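Local coordinates for cocosin 1 acidic chain (Cocos nucifera, PDB 5WPW), which serves as an 11S globulin seed storage protein of coconut, a hexameric nutrient reservoir built from two cupin domains per subunit and a potential food allergen, at residues L53-N58 against H153-L158; G267-T272 against A288-L293. The protein carries 2 engineered substitutions. One frame throughout, in Å; residues are numbered along the deposited sequence.

Interaction 1: L53-N58 against H153-L158; sequences LPSMSN and HRQFLL
Backbone hydrogen bonds set the register of the antiparallel strands 53-57 and 155-157, whose short axes approach to 4.6 Å. Met56 and Phe156 form the hydrogen-bonded pair: Phe156 N reaches Met56 O at 2.8 Å, nearly along the C=O axis, while Met56 N meets Phe156 O at 2.9 Å from above the carbonyl plane. Leu158 N to Pro54 O and Asn58 N to Arg154 O extend the pairing at its two ends. Beyond the strand the Asn58 side chain takes over, with CG in the crowded position between backbone N and carbonyl carbon, and OD1 accepts Arg154 N at 2.9 Å, the donor lying well above the amide plane. Its ND2 donates to Ser152 O, so both ends of the amide are engaged.

Two serine hydroxyls form the polar side-chain contacts on the face of Ser55, Ser57, Gln155 and Leu157. Ser57 OG lies at the edge of the His153 imidazole, hydrogen-bonded to NE2 at 2.8 Å. Gln155, extended beyond CG, brings NE2 to Ser55 OG at 2.8 Å, a weak bond because its N-H points poorly (117°); a water linking NE2, again weakly, to Leu53 O lies beside it.

Apolar packing occupies the other face. Met56, bent at chi2 (92°), crosses Phe156 obliquely: CE touches Phe156 CB at 3.7 Å, and SD sits 4.6 Å from the ring centroid, 41° off the normal, a Met-aromatic contact. Asn346 of a second subunit packs on both residues, and Arg154 forms salt bridges with Asp150 of its own chain and with Asp325 of that second subunit. The arrangement is an antiparallel strand pairing of the N-terminal cupin beta-barrel, placed at an interface of the 11S hexamer.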
loop_
_atom_site.group_PDB
_atom_site.type_symbol
_atom_site.label_atom_id
_atom_site.label_comp_id
_atom_site.label_asym_id
_atom_site.label_seq_id
_atom_site.Cartn_x
_atom_site.Cartn_y
_atom_site.Cartn_z
ATOM N N LEU A 53 0.075 -24.545 -28.579
ATOM C CA LEU A 53 1.033 -23.593 -29.121
ATOM C C LEU A 53 1.035 -22.285 -28.330
ATOM O O LEU A 53 0.008 -21.882 -27.779
ATOM C CB LEU A 53 0.711 -23.287 -30.582
ATOM C CG LEU A 53 0.665 -24.559 -31.430
ATOM C CD1 LEU A 53 0.247 -24.222 -32.828
ATOM C CD2 LEU A 53 2.021 -25.237 -31.344
ATOM N N PRO A 54 2.166 -21.582 -28.299
ATOM C CA PRO A 54 2.238 -20.336 -27.524
ATOM C C PRO A 54 1.267 -19.284 -28.034
ATOM O O PRO A 54 1.090 -19.096 -29.240
ATOM C CB PRO A 54 3.687 -19.895 -27.689
ATOM C CG PRO A 54 4.184 -20.627 -28.932
ATOM C CD PRO A 54 3.462 -21.937 -28.907
ATOM N N SER A 55 0.604 -18.619 -27.082
ATOM C CA SER A 55 -0.374 -17.588 -27.396
ATOM C C SER A 55 -0.546 -16.713 -26.165
ATOM O O SER A 55 -0.153 -17.091 -25.055
ATOM C CB SER A 55 -1.721 -18.182 -27.842
ATOM O OG SER A 55 -2.476 -18.724 -26.753
ATOM N N MET A 56 -1.122 -15.538 -26.371
ATOM C CA MET A 56 -1.401 -14.640 -25.262
ATOM C C MET A 56 -2.794 -14.064 -25.444
ATOM O O MET A 56 -3.307 -13.975 -26.564
ATOM C CB MET A 56 -0.336 -13.559 -25.105
ATOM C CG MET A 56 -0.092 -12.685 -26.284
ATOM S SD MET A 56 -1.126 -11.204 -26.196
ATOM C CE MET A 56 -0.393 -10.264 -27.543
ATOM N N SER A 57 -3.423 -13.708 -24.323
ATOM C CA SER A 57 -4.802 -13.244 -24.304
ATOM C C SER A 57 -4.879 -11.843 -23.700
ATOM O O SER A 57 -4.018 -11.445 -22.918
ATOM C CB SER A 57 -5.706 -14.194 -23.503
ATOM O OG SER A 57 -5.895 -15.443 -24.185
ATOM N N ASN A 58 -5.904 -11.092 -24.101
ATOM C CA ASN A 58 -6.155 -9.750 -23.572
ATOM C C ASN A 58 -6.704 -9.767 -22.153
ATOM O O ASN A 58 -6.779 -8.700 -21.532
ATOM C CB ASN A 58 -7.144 -8.995 -24.469
ATOM C CG ASN A 58 -8.575 -9.607 -24.442
ATOM O OD1 ASN A 58 -8.747 -10.836 -24.413
ATOM N ND2 ASN A 58 -9.596 -8.747 -24.461
ATOM N N HIS A 153 -13.042 -12.334 -25.464
ATOM C CA HIS A 153 -11.752 -13.016 -25.434
ATOM C C HIS A 153 -11.024 -12.840 -26.765
ATOM O O HIS A 153 -11.419 -13.429 -27.774
ATOM C CB HIS A 153 -11.920 -14.503 -25.153
ATOM C CG HIS A 153 -10.619 -15.237 -25.125
ATOM N ND1 HIS A 153 -10.495 -16.562 -25.478
ATOM C CD2 HIS A 153 -9.375 -14.816 -24.798
ATOM C CE1 HIS A 153 -9.234 -16.936 -25.347
ATOM N NE2 HIS A 153 -8.532 -15.891 -24.947
ATOM N N ARG A 154 -9.952 -12.050 -26.772
ATOM C CA ARG A 154 -9.081 -11.918 -27.935
ATOM C C ARG A 154 -7.816 -12.721 -27.650
ATOM O O ARG A 154 -7.041 -12.375 -26.745
ATOM C CB ARG A 154 -8.737 -10.452 -28.234
ATOM C CG ARG A 154 -9.845 -9.411 -27.971
ATOM C CD ARG A 154 -10.608 -8.975 -29.234
ATOM N NE ARG A 154 -9.729 -8.588 -30.344
ATOM C CZ ARG A 154 -9.628 -7.368 -30.869
ATOM N NH1 ARG A 154 -10.352 -6.360 -30.406
ATOM N NH2 ARG A 154 -8.800 -7.160 -31.887
ATOM N N GLN A 155 -7.599 -13.778 -28.432
ATOM C CA GLN A 155 -6.409 -14.612 -28.346
ATOM C C GLN A 155 -5.468 -14.315 -29.509
ATOM O O GLN A 155 -5.894 -14.304 -30.667
ATOM C CB GLN A 155 -6.781 -16.099 -28.347
ATOM C CG GLN A 155 -5.745 -16.991 -27.697
ATOM C CD GLN A 155 -5.703 -18.386 -28.295
ATOM O OE1 GLN A 155 -6.257 -18.630 -29.367
ATOM N NE2 GLN A 155 -5.043 -19.305 -27.611
ATOM N N PHE A 156 -4.194 -14.093 -29.187
ATOM C CA PHE A 156 -3.147 -13.736 -30.137
ATOM C C PHE A 156 -2.178 -14.903 -30.201
ATOM O O PHE A 156 -1.393 -15.105 -29.272
ATOM C CB PHE A 156 -2.414 -12.460 -29.712
ATOM C CG PHE A 156 -3.291 -11.220 -29.643
ATOM C CD1 PHE A 156 -4.235 -11.071 -28.646
ATOM C CD2 PHE A 156 -3.143 -10.195 -30.577
ATOM C CE1 PHE A 156 -5.027 -9.907 -28.585
ATOM C CE2 PHE A 156 -3.911 -9.047 -30.521
ATOM C CZ PHE A 156 -4.859 -8.899 -29.529
ATOM N N LEU A 157 -2.227 -15.667 -31.286
ATOM C CA LEU A 157 -1.334 -16.810 -31.450
ATOM C C LEU A 157 0.058 -16.332 -31.834
ATOM O O LEU A 157 0.206 -15.491 -32.719
ATOM C CB LEU A 157 -1.859 -17.755 -32.529
ATOM C CG LEU A 157 -3.191 -18.408 -32.251
ATOM C CD1 LEU A 157 -3.813 -18.816 -33.575
ATOM C CD2 LEU A 157 -2.968 -19.607 -31.353
ATOM N N LEU A 158 1.081 -16.853 -31.151
ATOM C CA LEU A 158 2.447 -16.595 -31.588
ATOM C C LEU A 158 2.863 -17.552 -32.703
ATOM O O LEU A 158 3.776 -17.244 -33.477
ATOM C CB LEU A 158 3.420 -16.719 -30.406
ATOM C CG LEU A 158 3.488 -15.630 -29.328
ATOM C CD1 LEU A 158 4.787 -15.754 -28.523
ATOM C CD2 LEU A 158 3.349 -14.257 -29.921
HETATM O O HOH W 1 -2.998 -21.638 -28.261
#

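Interaction 2: G267-T272 against A288-L293; sequences GGRITT and AERVVL
Arg269 and Val292 lie side by side and point the same way from the antiparallel strands. With CG in the crowded position (chi1 47°) and the chain extended to NE, the Arg269 guanidinium is laid against Val292, whose CG2 sits 3.2 Å above its plane, offset toward the rim. Arg290 crosses Arg269 obliquely, the guanidinium planes 58° apart. Water bridges this like-charged pair, accepting from Arg290 NE at 2.9 Å and, at longer range, from Arg269 NH2. Thr314 OG1 and Leu360 O receive Arg290 NH1. A second water accepts from Arg269 NH1 at 2.7 Å and donates to Thr271 OG1 and Arg290 O.

Four main-chain bonds, all in their carbonyl planes, join Arg269 with Val292 and Thr271 with Arg290 in this antiparallel sheet of the C-terminal cupin domain. Gly267 and Gly268 together face Asn264 in a classic beta bulge, and Gly268 CA comes to 3.0 Å from Val292 O, where a CB would clash.

On the opposite face Ile270 crosses the extended Glu289 obliquely; Ile270 CG2 meets Glu289 OE2 at 3.4 Å and Val291 CG2 at 4.3 Å. Ile413 packs against Ile270 and Leu293.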
loop_
_atom_site.group_PDB
_atom_site.type_symbol
_atom_site.label_atom_id
_atom_site.label_comp_id
_atom_site.label_asym_id
_atom_site.label_seq_id
_atom_site.Cartn_x
_atom_site.Cartn_y
_atom_site.Cartn_z
ATOM N N GLY A 267 -19.341 -35.012 5.645
ATOM C CA GLY A 267 -20.012 -34.061 4.786
ATOM C C GLY A 267 -19.211 -33.669 3.562
ATOM O O GLY A 267 -19.790 -33.456 2.494
ATOM N N GLY A 268 -17.895 -33.562 3.708
ATOM C CA GLY A 268 -17.053 -33.147 2.600
ATOM C C GLY A 268 -16.043 -32.097 3.021
ATOM O O GLY A 268 -15.674 -31.987 4.198
ATOM N N ARG A 269 -15.560 -31.331 2.037
ATOM C CA ARG A 269 -14.483 -30.396 2.305
ATOM C C ARG A 269 -14.586 -29.216 1.342
ATOM O O ARG A 269 -15.207 -29.311 0.282
ATOM C CB ARG A 269 -13.116 -31.072 2.181
ATOM C CG ARG A 269 -12.964 -31.934 0.917
ATOM C CD ARG A 269 -11.565 -32.461 0.746
ATOM N NE ARG A 269 -11.462 -33.437 -0.343
ATOM C CZ ARG A 269 -11.220 -33.113 -1.609
ATOM N NH1 ARG A 269 -11.064 -31.837 -1.951
ATOM N NH2 ARG A 269 -11.116 -34.063 -2.535
ATOM N N ILE A 270 -13.985 -28.094 1.747
ATOM C CA ILE A 270 -13.833 -26.911 0.901
ATOM C C ILE A 270 -12.404 -26.410 1.011
ATOM O O ILE A 270 -11.828 -26.364 2.103
ATOM C CB ILE A 270 -14.794 -25.776 1.292
ATOM C CG1 ILE A 270 -16.234 -26.259 1.361
ATOM C CG2 ILE A 270 -14.639 -24.602 0.318
ATOM C CD1 ILE A 270 -17.172 -25.174 1.800
ATOM N N THR A 271 -11.854 -25.974 -0.117
ATOM C CA THR A 271 -10.496 -25.459 -0.187
ATOM C C THR A 271 -10.582 -24.177 -0.993
ATOM O O THR A 271 -11.147 -24.171 -2.088
ATOM C CB THR A 271 -9.553 -26.481 -0.839
ATOM O OG1 THR A 271 -9.619 -27.704 -0.102
ATOM C CG2 THR A 271 -8.135 -25.982 -0.818
ATOM N N THR A 272 -10.112 -23.089 -0.412
ATOM C CA THR A 272 -10.193 -21.767 -1.006
ATOM C C THR A 272 -8.849 -21.385 -1.610
ATOM O O THR A 272 -7.796 -21.714 -1.071
ATOM C CB THR A 272 -10.582 -20.753 0.066
ATOM O OG1 THR A 272 -11.836 -21.147 0.650
ATOM C CG2 THR A 272 -10.667 -19.317 -0.507
ATOM N N ALA A 288 -10.478 -18.970 -6.415
ATOM C CA ALA A 288 -11.045 -20.266 -6.779
ATOM C C ALA A 288 -11.426 -21.019 -5.515
ATOM O O ALA A 288 -10.992 -20.690 -4.407
ATOM C CB ALA A 288 -10.057 -21.101 -7.624
ATOM N N GLU A 289 -12.233 -22.058 -5.706
ATOM C CA GLU A 289 -12.730 -22.868 -4.604
ATOM C C GLU A 289 -12.949 -24.282 -5.132
ATOM O O GLU A 289 -13.526 -24.448 -6.202
ATOM C CB GLU A 289 -14.030 -22.274 -4.067
ATOM C CG GLU A 289 -14.638 -23.005 -2.921
ATOM C CD GLU A 289 -15.728 -22.203 -2.233
ATOM O OE1 GLU A 289 -16.863 -22.112 -2.775
ATOM O OE2 GLU A 289 -15.436 -21.653 -1.160
ATOM N N ARG A 290 -12.472 -25.278 -4.405
ATOM C CA ARG A 290 -12.757 -26.685 -4.701
ATOM C C ARG A 290 -13.700 -27.199 -3.616
ATOM O O ARG A 290 -13.358 -27.132 -2.434
ATOM C CB ARG A 290 -11.459 -27.488 -4.761
ATOM C CG ARG A 290 -11.650 -29.004 -4.757
ATOM C CD ARG A 290 -12.506 -29.433 -5.918
ATOM N NE ARG A 290 -12.205 -30.795 -6.366
ATOM C CZ ARG A 290 -12.835 -31.391 -7.368
ATOM N NH1 ARG A 290 -13.799 -30.747 -8.015
ATOM N NH2 ARG A 290 -12.507 -32.628 -7.722
ATOM N N VAL A 291 -14.912 -27.597 -4.011
ATOM C CA VAL A 291 -15.935 -28.125 -3.111
ATOM C C VAL A 291 -16.124 -29.602 -3.429
ATOM O O VAL A 291 -16.390 -29.963 -4.578
ATOM C CB VAL A 291 -17.267 -27.368 -3.246
ATOM C CG1 VAL A 291 -18.316 -27.925 -2.304
ATOM C CG2 VAL A 291 -17.064 -25.878 -2.999
ATOM N N VAL A 292 -16.008 -30.453 -2.413
ATOM C CA VAL A 292 -16.256 -31.892 -2.569
ATOM C C VAL A 292 -17.253 -32.283 -1.483
ATOM O O VAL A 292 -16.915 -32.251 -0.298
ATOM C CB VAL A 292 -14.981 -32.729 -2.457
ATOM C CG1 VAL A 292 -15.343 -34.238 -2.327
ATOM C CG2 VAL A 292 -14.049 -32.476 -3.656
ATOM N N LEU A 293 -18.480 -32.614 -1.888
ATOM C CA LEU A 293 -19.573 -32.958 -0.990
ATOM C C LEU A 293 -19.750 -34.475 -0.997
ATOM O O LEU A 293 -19.822 -35.086 -2.071
ATOM C CB LEU A 293 -20.872 -32.293 -1.440
ATOM C CG LEU A 293 -21.089 -30.817 -1.109
ATOM C CD1 LEU A 293 -22.392 -30.357 -1.716
ATOM C CD2 LEU A 293 -21.115 -30.645 0.393
HETATM O O HOH W 2 -11.701 -29.373 -0.925
HETATM O O HOH W 3 -10.503 -32.937 -5.556
#

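Overall arrangement
From the N terminus, strand 50-57 is laid down first, and interaction 1 closes when strand 155-157 returns to it; 94 residues, 38 of them in strands, separate 53-58 from 153-158. Interaction 2 opens only later and closes a short loop: 15 residues, including helix 281-284, separate 267-272 from 288-293. The two closures are therefore in series, neither nesting nor crossing. Interaction 1 belongs to the N-terminal cupin domain and interaction 2 to the C-terminal one, on opposite sides of the chain's centre; their centres are 31 Å apart and their nearest atoms about 18 Å. Each joins strands within its own domain, without direct contact between the two.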